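Local coordinates for carboxysome shell vertex protein CcmL (Synechocystis sp., PDB 2QW7) that probably forms, as a homopentamer, the vertices of the shell of the carboxysome, the polyhedral inclusion in which RuBisCO is sequestered, at residues L7-S12 and K23-Q28; V27-T32 and R39-G44; D45-G50 and V79-T84. One frame throughout, in Å; residues are numbered along the deposited sequence.

Contact 1. Residues L7-S12 and K23-Q28; sequences LGTVVS and KLLLVQ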
loop_
_atom_site.group_PDB
_atom_site.type_symbol
_atom_site.label_atom_id
_atom_site.label_comp_id
_atom_site.label_asym_id
_atom_site.label_seq_id
_atom_site.Cartn_x
_atom_site.Cartn_y
_atom_site.Cartn_z
ATOM N N LEU A 7 5.252 -3.822 21.434
ATOM C CA LEU A 7 5.859 -2.759 22.199
ATOM C C LEU A 7 4.985 -2.243 23.326
ATOM O O LEU A 7 5.429 -1.989 24.430
ATOM C CB LEU A 7 6.185 -1.621 21.269
ATOM C CG LEU A 7 7.584 -1.641 20.687
ATOM C CD1 LEU A 7 7.916 -3.053 20.204
ATOM C CD2 LEU A 7 7.600 -0.615 19.584
ATOM N N GLY A 8 3.714 -2.078 23.049
ATOM C CA GLY A 8 2.810 -1.579 24.069
ATOM C C GLY A 8 1.345 -1.582 23.671
ATOM O O GLY A 8 0.947 -2.238 22.700
ATOM N N THR A 9 0.537 -0.843 24.430
ATOM C CA THR A 9 -0.901 -0.735 24.109
ATOM C C THR A 9 -1.234 0.756 23.881
ATOM O O THR A 9 -0.501 1.684 24.345
ATOM C CB THR A 9 -1.914 -1.500 25.095
ATOM O OG1 THR A 9 -2.498 -0.638 26.077
ATOM C CG2 THR A 9 -1.300 -2.724 25.809
ATOM N N VAL A 10 -2.287 0.955 23.080
ATOM C CA VAL A 10 -2.767 2.297 22.713
ATOM C C VAL A 10 -4.176 2.516 23.240
ATOM O O VAL A 10 -5.110 1.768 22.911
ATOM C CB VAL A 10 -2.629 2.552 21.151
ATOM C CG1 VAL A 10 -3.697 3.550 20.627
ATOM C CG2 VAL A 10 -1.127 3.048 20.779
ATOM N N VAL A 11 -4.335 3.500 24.107
ATOM C CA VAL A 11 -5.656 3.766 24.691
ATOM C C VAL A 11 -6.225 5.016 24.027
ATOM O O VAL A 11 -5.545 6.064 23.950
ATOM C CB VAL A 11 -5.675 3.901 26.250
ATOM C CG1 VAL A 11 -6.970 4.562 26.764
ATOM C CG2 VAL A 11 -5.507 2.531 26.902
ATOM N N SER A 12 -7.451 4.848 23.517
ATOM C CA SER A 12 -8.192 5.907 22.880
ATOM C C SER A 12 -9.604 5.792 23.398
ATOM O O SER A 12 -10.241 4.720 23.292
ATOM C CB SER A 12 -8.191 5.769 21.346
ATOM O OG SER A 12 -9.062 6.690 20.673
ATOM N N LYS A 23 -8.991 -4.294 21.030
ATOM C CA LYS A 23 -7.725 -4.039 21.784
ATOM C C LYS A 23 -6.666 -3.541 20.803
ATOM O O LYS A 23 -6.376 -4.185 19.810
ATOM C CB LYS A 23 -7.242 -5.277 22.557
ATOM C CG LYS A 23 -5.807 -5.256 23.055
ATOM C CD LYS A 23 -5.493 -4.181 24.098
ATOM C CE LYS A 23 -4.113 -4.418 24.725
ATOM N NZ LYS A 23 -3.955 -5.732 25.460
ATOM N N LEU A 24 -6.079 -2.396 21.096
ATOM C CA LEU A 24 -5.127 -1.774 20.170
ATOM C C LEU A 24 -3.715 -1.899 20.629
ATOM O O LEU A 24 -3.283 -1.226 21.552
ATOM C CB LEU A 24 -5.407 -0.281 19.948
ATOM C CG LEU A 24 -6.800 0.204 19.516
ATOM C CD1 LEU A 24 -6.752 1.755 19.538
ATOM C CD2 LEU A 24 -7.273 -0.383 18.172
ATOM N N LEU A 25 -2.956 -2.671 19.887
ATOM C CA LEU A 25 -1.584 -2.919 20.210
ATOM C C LEU A 25 -0.653 -2.219 19.256
ATOM O O LEU A 25 -0.956 -2.285 18.020
ATOM C CB LEU A 25 -1.352 -4.431 20.112
ATOM C CG LEU A 25 -1.798 -5.248 21.306
ATOM C CD1 LEU A 25 -1.522 -6.698 20.907
ATOM C CD2 LEU A 25 -1.052 -4.780 22.595
ATOM N N LEU A 26 0.415 -1.619 19.830
ATOM C CA LEU A 26 1.470 -1.013 19.076
ATOM C C LEU A 26 2.482 -2.100 18.800
ATOM O O LEU A 26 3.168 -2.584 19.674
ATOM C CB LEU A 26 2.126 0.101 19.881
ATOM C CG LEU A 26 3.384 0.919 19.497
ATOM C CD1 LEU A 26 3.198 1.820 18.273
ATOM C CD2 LEU A 26 3.583 1.746 20.746
ATOM N N VAL A 27 2.629 -2.466 17.539
ATOM C CA VAL A 27 3.589 -3.491 17.142
ATOM C C VAL A 27 4.623 -2.977 16.184
ATOM O O VAL A 27 4.268 -2.636 15.047
ATOM C CB VAL A 27 2.890 -4.709 16.471
ATOM C CG1 VAL A 27 2.369 -5.565 17.563
ATOM C CG2 VAL A 27 1.765 -4.347 15.383
ATOM N N GLN A 28 5.893 -2.978 16.617
ATOM C CA GLN A 28 7.044 -2.548 15.800
ATOM C C GLN A 28 7.497 -3.633 14.835
ATOM O O GLN A 28 7.698 -4.800 15.230
ATOM C CB GLN A 28 8.221 -2.248 16.695
ATOM C CG GLN A 28 9.468 -1.782 15.907
ATOM C CD GLN A 28 10.370 -1.004 16.768
ATOM O OE1 GLN A 28 10.714 -1.401 17.887
ATOM N NE2 GLN A 28 10.831 0.101 16.238
HETATM O O HOH W 1 -5.535 -0.641 23.465
#
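L7 and G8 share one partner: the carbonyl O of L26 takes the amide N of L7 at 3.0 Å and a weaker bond from G8 N. Two residues facing one make a classic beta bulge in an otherwise regular antiparallel pair. The isobutyl end of L7 runs out to Q28 and crosses it obliquely, with CD2 3.4 Å from Q28 CB and CD1 touching the same carbon. G8 pairs with L26 by returning its carbonyl O to L26 N at 3.0 Å. The methyl L25 CD2 also rests against G8 O. T9, opposite L25, touches both L25 CD2 and K23 CE with its CG2, the latter at 3.5 Å; the lysine, bent at chi2 (64°) and chi4, comes over at about a right angle. V10 N then bonds L24 O at 2.8 Å, and V10 CG1 packs on L24 CD1 at 3.7 Å. Beyond this point a water accepts from L24 N at 3.0 Å; it lies unusually close to V10 O, so that half of the bridge is doubtful. T9, V10 and V11 pair on their other edge with a strand of the second subunit, so the sheet runs on across the interface. Backbone bonds fix the register here, while the apolar branches of L7, V10, L24 and L26 fill in around them, and water may bridge the strands where direct pairing stops.

Contact 2. Residues V27-T32 and R39-G44; sequences VQFLDT and RYEVAG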
loop_
_atom_site.group_PDB
_atom_site.type_symbol
_atom_site.label_atom_id
_atom_site.label_comp_id
_atom_site.label_asym_id
_atom_site.label_seq_id
_atom_site.Cartn_x
_atom_site.Cartn_y
_atom_site.Cartn_z
ATOM N N VAL A 27 2.629 -2.466 17.539
ATOM C CA VAL A 27 3.589 -3.491 17.142
ATOM C C VAL A 27 4.623 -2.977 16.184
ATOM O O VAL A 27 4.268 -2.636 15.047
ATOM C CB VAL A 27 2.890 -4.709 16.471
ATOM C CG1 VAL A 27 2.369 -5.565 17.563
ATOM C CG2 VAL A 27 1.765 -4.347 15.383
ATOM N N GLN A 28 5.893 -2.978 16.617
ATOM C CA GLN A 28 7.044 -2.548 15.800
ATOM C C GLN A 28 7.497 -3.633 14.835
ATOM O O GLN A 28 7.698 -4.800 15.230
ATOM C CB GLN A 28 8.221 -2.248 16.695
ATOM C CG GLN A 28 9.468 -1.782 15.907
ATOM C CD GLN A 28 10.370 -1.004 16.768
ATOM O OE1 GLN A 28 10.714 -1.401 17.887
ATOM N NE2 GLN A 28 10.831 0.101 16.238
ATOM N N PHE A 29 7.690 -3.274 13.568
ATOM C CA PHE A 29 8.103 -4.281 12.594
ATOM C C PHE A 29 9.560 -4.714 12.738
ATOM O O PHE A 29 10.484 -3.954 13.234
ATOM C CB PHE A 29 7.880 -3.805 11.177
ATOM C CG PHE A 29 6.412 -3.714 10.757
ATOM C CD1 PHE A 29 6.027 -2.774 9.844
ATOM C CD2 PHE A 29 5.456 -4.612 11.203
ATOM C CE1 PHE A 29 4.676 -2.740 9.370
ATOM C CE2 PHE A 29 4.108 -4.507 10.784
ATOM C CZ PHE A 29 3.717 -3.583 9.850
ATOM N N LEU A 30 9.731 -5.990 12.340
ATOM C CA LEU A 30 11.033 -6.667 12.382
ATOM C C LEU A 30 11.522 -7.048 10.979
ATOM O O LEU A 30 10.776 -7.383 10.105
ATOM C CB LEU A 30 10.913 -7.937 13.200
ATOM C CG LEU A 30 11.090 -7.914 14.710
ATOM C CD1 LEU A 30 10.231 -6.904 15.349
ATOM C CD2 LEU A 30 10.805 -9.286 15.209
ATOM N N ASP A 31 12.822 -7.038 10.756
ATOM C CA ASP A 31 13.275 -7.452 9.436
ATOM C C ASP A 31 13.511 -8.993 9.361
ATOM O O ASP A 31 13.123 -9.734 10.265
ATOM C CB ASP A 31 14.511 -6.616 9.033
ATOM C CG ASP A 31 15.654 -6.948 9.797
ATOM O OD1 ASP A 31 15.663 -8.113 10.278
ATOM O OD2 ASP A 31 16.533 -6.066 9.889
ATOM N N THR A 32 14.152 -9.460 8.282
ATOM C CA THR A 32 14.436 -10.897 8.089
ATOM C C THR A 32 15.541 -11.401 9.021
ATOM O O THR A 32 15.742 -12.601 9.117
ATOM C CB THR A 32 14.908 -11.329 6.675
ATOM O OG1 THR A 32 16.117 -10.638 6.365
ATOM C CG2 THR A 32 13.855 -11.082 5.610
ATOM N N ARG A 39 9.302 1.195 10.686
ATOM C CA ARG A 39 7.917 0.910 10.368
ATOM C C ARG A 39 7.245 0.187 11.536
ATOM O O ARG A 39 7.869 -0.664 12.174
ATOM C CB ARG A 39 7.806 0.137 9.048
ATOM C CG ARG A 39 7.705 1.024 7.766
ATOM C CD ARG A 39 6.208 1.493 7.573
ATOM N NE ARG A 39 5.275 0.414 7.171
ATOM C CZ ARG A 39 3.977 0.353 7.481
ATOM N NH1 ARG A 39 3.217 -0.677 7.073
ATOM N NH2 ARG A 39 3.415 1.280 8.242
ATOM N N TYR A 40 5.995 0.576 11.806
ATOM C CA TYR A 40 5.163 0.023 12.870
ATOM C C TYR A 40 3.666 -0.033 12.452
ATOM O O TYR A 40 3.260 0.332 11.351
ATOM C CB TYR A 40 5.271 0.871 14.145
ATOM C CG TYR A 40 4.582 2.225 14.058
ATOM C CD1 TYR A 40 3.222 2.383 14.385
ATOM C CD2 TYR A 40 5.298 3.366 13.723
ATOM C CE1 TYR A 40 2.567 3.619 14.266
ATOM C CE2 TYR A 40 4.663 4.610 13.617
ATOM C CZ TYR A 40 3.289 4.734 13.863
ATOM O OH TYR A 40 2.681 5.987 13.741
ATOM N N GLU A 41 2.842 -0.552 13.336
ATOM C CA GLU A 41 1.414 -0.374 13.167
ATOM C C GLU A 41 0.783 -0.349 14.530
ATOM O O GLU A 41 1.228 -1.007 15.450
ATOM C CB GLU A 41 0.690 -1.496 12.404
ATOM C CG GLU A 41 0.732 -1.461 10.918
ATOM C CD GLU A 41 0.101 -0.250 10.251
ATOM O OE1 GLU A 41 -0.962 0.305 10.674
ATOM O OE2 GLU A 41 0.667 0.076 9.185
ATOM N N VAL A 42 -0.254 0.439 14.669
ATOM C CA VAL A 42 -1.128 0.287 15.829
ATOM C C VAL A 42 -2.177 -0.708 15.265
ATOM O O VAL A 42 -2.953 -0.417 14.343
ATOM C CB VAL A 42 -1.646 1.625 16.429
ATOM C CG1 VAL A 42 -2.628 1.338 17.548
ATOM C CG2 VAL A 42 -0.442 2.454 16.969
ATOM N N ALA A 43 -2.099 -1.932 15.758
ATOM C CA ALA A 43 -2.937 -3.019 15.242
ATOM C C ALA A 43 -4.010 -3.493 16.232
ATOM O O ALA A 43 -3.870 -3.463 17.431
ATOM C CB ALA A 43 -1.986 -4.249 14.810
ATOM N N GLY A 44 -5.107 -3.975 15.702
ATOM C CA GLY A 44 -6.143 -4.614 16.549
ATOM C C GLY A 44 -5.681 -6.057 16.800
ATOM O O GLY A 44 -5.155 -6.721 15.886
#
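F29 meets R39 through ring and guanidinium, the two side chains running side by side in the same direction. F29 CE1 lies under one face of the R39 guanidinium, 3.4 Å from R39 NH1, while NH1 stands at the edge of the ring; the planes stand 77° apart, so this is no stack. F29 CD1 touches R39 CB at 3.5 Å, one face of the ring lies by the backbone of Y40, and CZ reaches E41 CG at 3.8 Å. On the same face of the sheet, V27 CG2 packs on A43 CB.

Behind these contacts stands a regular antiparallel ladder. V27 and E41 form a hydrogen-bonded pair, with V27 N to E41 O at 2.9 Å and a return bond from E41 N to V27 O; F29 N donates to R39 O at 3.0 Å. With chi1 -70°, CG of F29 is anti to its carbonyl carbon, and the ring lies along strand 39-44. The arginine, bent at chi2 and chi3, curls back so that R39 NH2 forms a salt bridge with E41 OE2 at 3.1 Å. E41 OE2 also pairs with R59 of the second subunit, and E41 OE1 accepts from M1 N of that subunit. An alanine in place of F29 would probably open a gap beside R39 and E41 and leave the guanidinium freer to turn. The ring packs on the CH2 next to the carboxylate of E41, which is shared between subunits and whose negative charge is likely to be balanced by two arginines and an N terminus.

Contact 3. Residues D45-G50 and V79-T84; sequences DVVGAG and VGIIDT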
loop_
_atom_site.group_PDB
_atom_site.type_symbol
_atom_site.label_atom_id
_atom_site.label_comp_id
_atom_site.label_asym_id
_atom_site.label_seq_id
_atom_site.Cartn_x
_atom_site.Cartn_y
_atom_site.Cartn_z
ATOM N N ASP A 45 -5.928 -6.555 18.017
ATOM C CA ASP A 45 -5.408 -7.854 18.466
ATOM C C ASP A 45 -6.555 -8.805 18.715
ATOM O O ASP A 45 -7.416 -8.585 19.563
ATOM C CB ASP A 45 -4.535 -7.662 19.733
ATOM C CG ASP A 45 -3.821 -8.966 20.188
ATOM O OD1 ASP A 45 -3.242 -9.680 19.363
ATOM O OD2 ASP A 45 -3.745 -9.272 21.403
ATOM N N VAL A 46 -6.531 -9.886 17.960
ATOM C CA VAL A 46 -7.619 -10.887 17.941
ATOM C C VAL A 46 -7.095 -12.232 18.461
ATOM O O VAL A 46 -7.848 -13.226 18.524
ATOM C CB VAL A 46 -8.051 -11.013 16.498
ATOM C CG1 VAL A 46 -8.809 -12.282 16.208
ATOM C CG2 VAL A 46 -8.817 -9.756 16.108
ATOM N N VAL A 47 -5.817 -12.215 18.873
ATOM C CA VAL A 47 -5.092 -13.412 19.264
ATOM C C VAL A 47 -4.592 -13.428 20.754
ATOM O O VAL A 47 -4.368 -14.488 21.359
ATOM C CB VAL A 47 -4.024 -13.621 18.101
ATOM C CG1 VAL A 47 -2.537 -13.667 18.524
ATOM C CG2 VAL A 47 -4.425 -14.752 17.222
ATOM N N GLY A 48 -4.473 -12.263 21.381
ATOM C CA GLY A 48 -4.080 -12.184 22.781
ATOM C C GLY A 48 -2.567 -12.103 22.996
ATOM O O GLY A 48 -1.991 -12.856 23.785
ATOM N N ALA A 49 -1.919 -11.205 22.270
ATOM C CA ALA A 49 -0.479 -11.071 22.343
ATOM C C ALA A 49 -0.014 -10.176 23.453
ATOM O O ALA A 49 -0.709 -9.234 23.811
ATOM C CB ALA A 49 0.087 -10.532 21.006
ATOM N N GLY A 50 1.195 -10.427 23.947
ATOM C CA GLY A 50 1.734 -9.632 25.043
ATOM C C GLY A 50 3.100 -9.019 24.845
ATOM O O GLY A 50 3.876 -9.419 23.984
ATOM N N VAL A 79 -2.652 -11.316 13.817
ATOM C CA VAL A 79 -3.368 -12.540 13.365
ATOM C C VAL A 79 -2.709 -13.822 13.900
ATOM O O VAL A 79 -3.246 -14.904 13.710
ATOM C CB VAL A 79 -3.483 -12.538 11.838
ATOM C CG1 VAL A 79 -4.370 -11.393 11.394
ATOM C CG2 VAL A 79 -2.079 -12.353 11.153
ATOM N N GLY A 80 -1.549 -13.658 14.587
ATOM C CA GLY A 80 -0.917 -14.790 15.265
ATOM C C GLY A 80 0.364 -14.533 16.019
ATOM O O GLY A 80 1.071 -13.546 15.769
ATOM N N ILE A 81 0.664 -15.438 16.955
ATOM C CA ILE A 81 1.899 -15.320 17.747
ATOM C C ILE A 81 2.873 -16.350 17.156
ATOM O O ILE A 81 2.493 -17.506 16.868
ATOM C CB ILE A 81 1.817 -15.395 19.342
ATOM C CG1 ILE A 81 0.729 -14.483 19.928
ATOM C CG2 ILE A 81 3.174 -14.913 19.946
ATOM C CD1 ILE A 81 0.528 -14.713 21.433
ATOM N N ILE A 82 4.131 -15.899 17.021
ATOM C CA ILE A 82 5.146 -16.694 16.372
ATOM C C ILE A 82 5.857 -17.580 17.370
ATOM O O ILE A 82 6.297 -17.098 18.408
ATOM C CB ILE A 82 6.134 -15.809 15.556
ATOM C CG1 ILE A 82 5.349 -14.971 14.566
ATOM C CG2 ILE A 82 7.149 -16.671 14.729
ATOM C CD1 ILE A 82 6.115 -13.874 14.049
ATOM N N ASP A 83 5.940 -18.880 17.089
ATOM C CA ASP A 83 6.669 -19.818 18.003
ATOM C C ASP A 83 8.140 -19.880 17.477
ATOM O O ASP A 83 9.133 -19.573 18.172
ATOM C CB ASP A 83 6.001 -21.196 18.143
ATOM C CG ASP A 83 4.387 -21.146 18.189
ATOM O OD1 ASP A 83 3.703 -20.415 17.395
ATOM O OD2 ASP A 83 3.750 -21.867 18.990
ATOM N N THR A 84 8.266 -20.153 16.181
ATOM C CA THR A 84 9.577 -20.243 15.539
ATOM C C THR A 84 9.626 -19.716 14.098
ATOM O O THR A 84 8.642 -19.821 13.304
ATOM C CB THR A 84 10.097 -21.708 15.508
ATOM O OG1 THR A 84 9.069 -22.620 15.037
ATOM C CG2 THR A 84 10.595 -22.124 16.898
#
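V47 CG2 lies over the flat peptide of V79, 3.7 Å from V79 O; the other flat group is the carboxylate of D45, at whose edge OD2 turns its syn lone pair to A49 N at 2.8 Å and receives a weak bond from G48 N as well. The two bonds hold the turn from D45 to A49, from which V47 and A49 point to strand 79-82. V47 CG1 reaches G80 CA and comes within 3.6 Å of I81 CG1. In the OB-like barrel of the CcmL/EutN family, this is the loop after strand 39-45 closing over strand 76-86, next to a classic beta bulge in which V79 and G80 both face L56. I81 has CG1 anti to its carbonyl carbon (chi1 -49°), directed at the loop, and its tip CD1 touches A49 CA at 3.9 Å and G48 O. A49 CB meets I81 CG1 at 4.1 Å. No hydrogen bond crosses between the two segments; I81 O instead accepts from S12 OG of the third subunit, and V79 O from T16 OG1 of that same subunit.

Overall arrangement
From the N terminus, strand 2-11 runs out and the chain returns as strand 24-30, contact 1 closing the loop of residues 13-22. The same strand continues into contact 2, which shares V27 and Q28 and closes the shorter loop before strand 39-45; V42 packs on V10 and L26 across the two. The chain then leaves strand 39-45 straight into contact 3, whose 28-residue excursion includes strand 54-59 and ends on strand 76-86. That strand lies parallel to strand 39-45 and leads back through strand 54-59 to strand 2-11. L25 packs on D45, and K23 O and D45 N make a probable hydrogen bond, tying contacts 1 and 3. None of the loops nests in another.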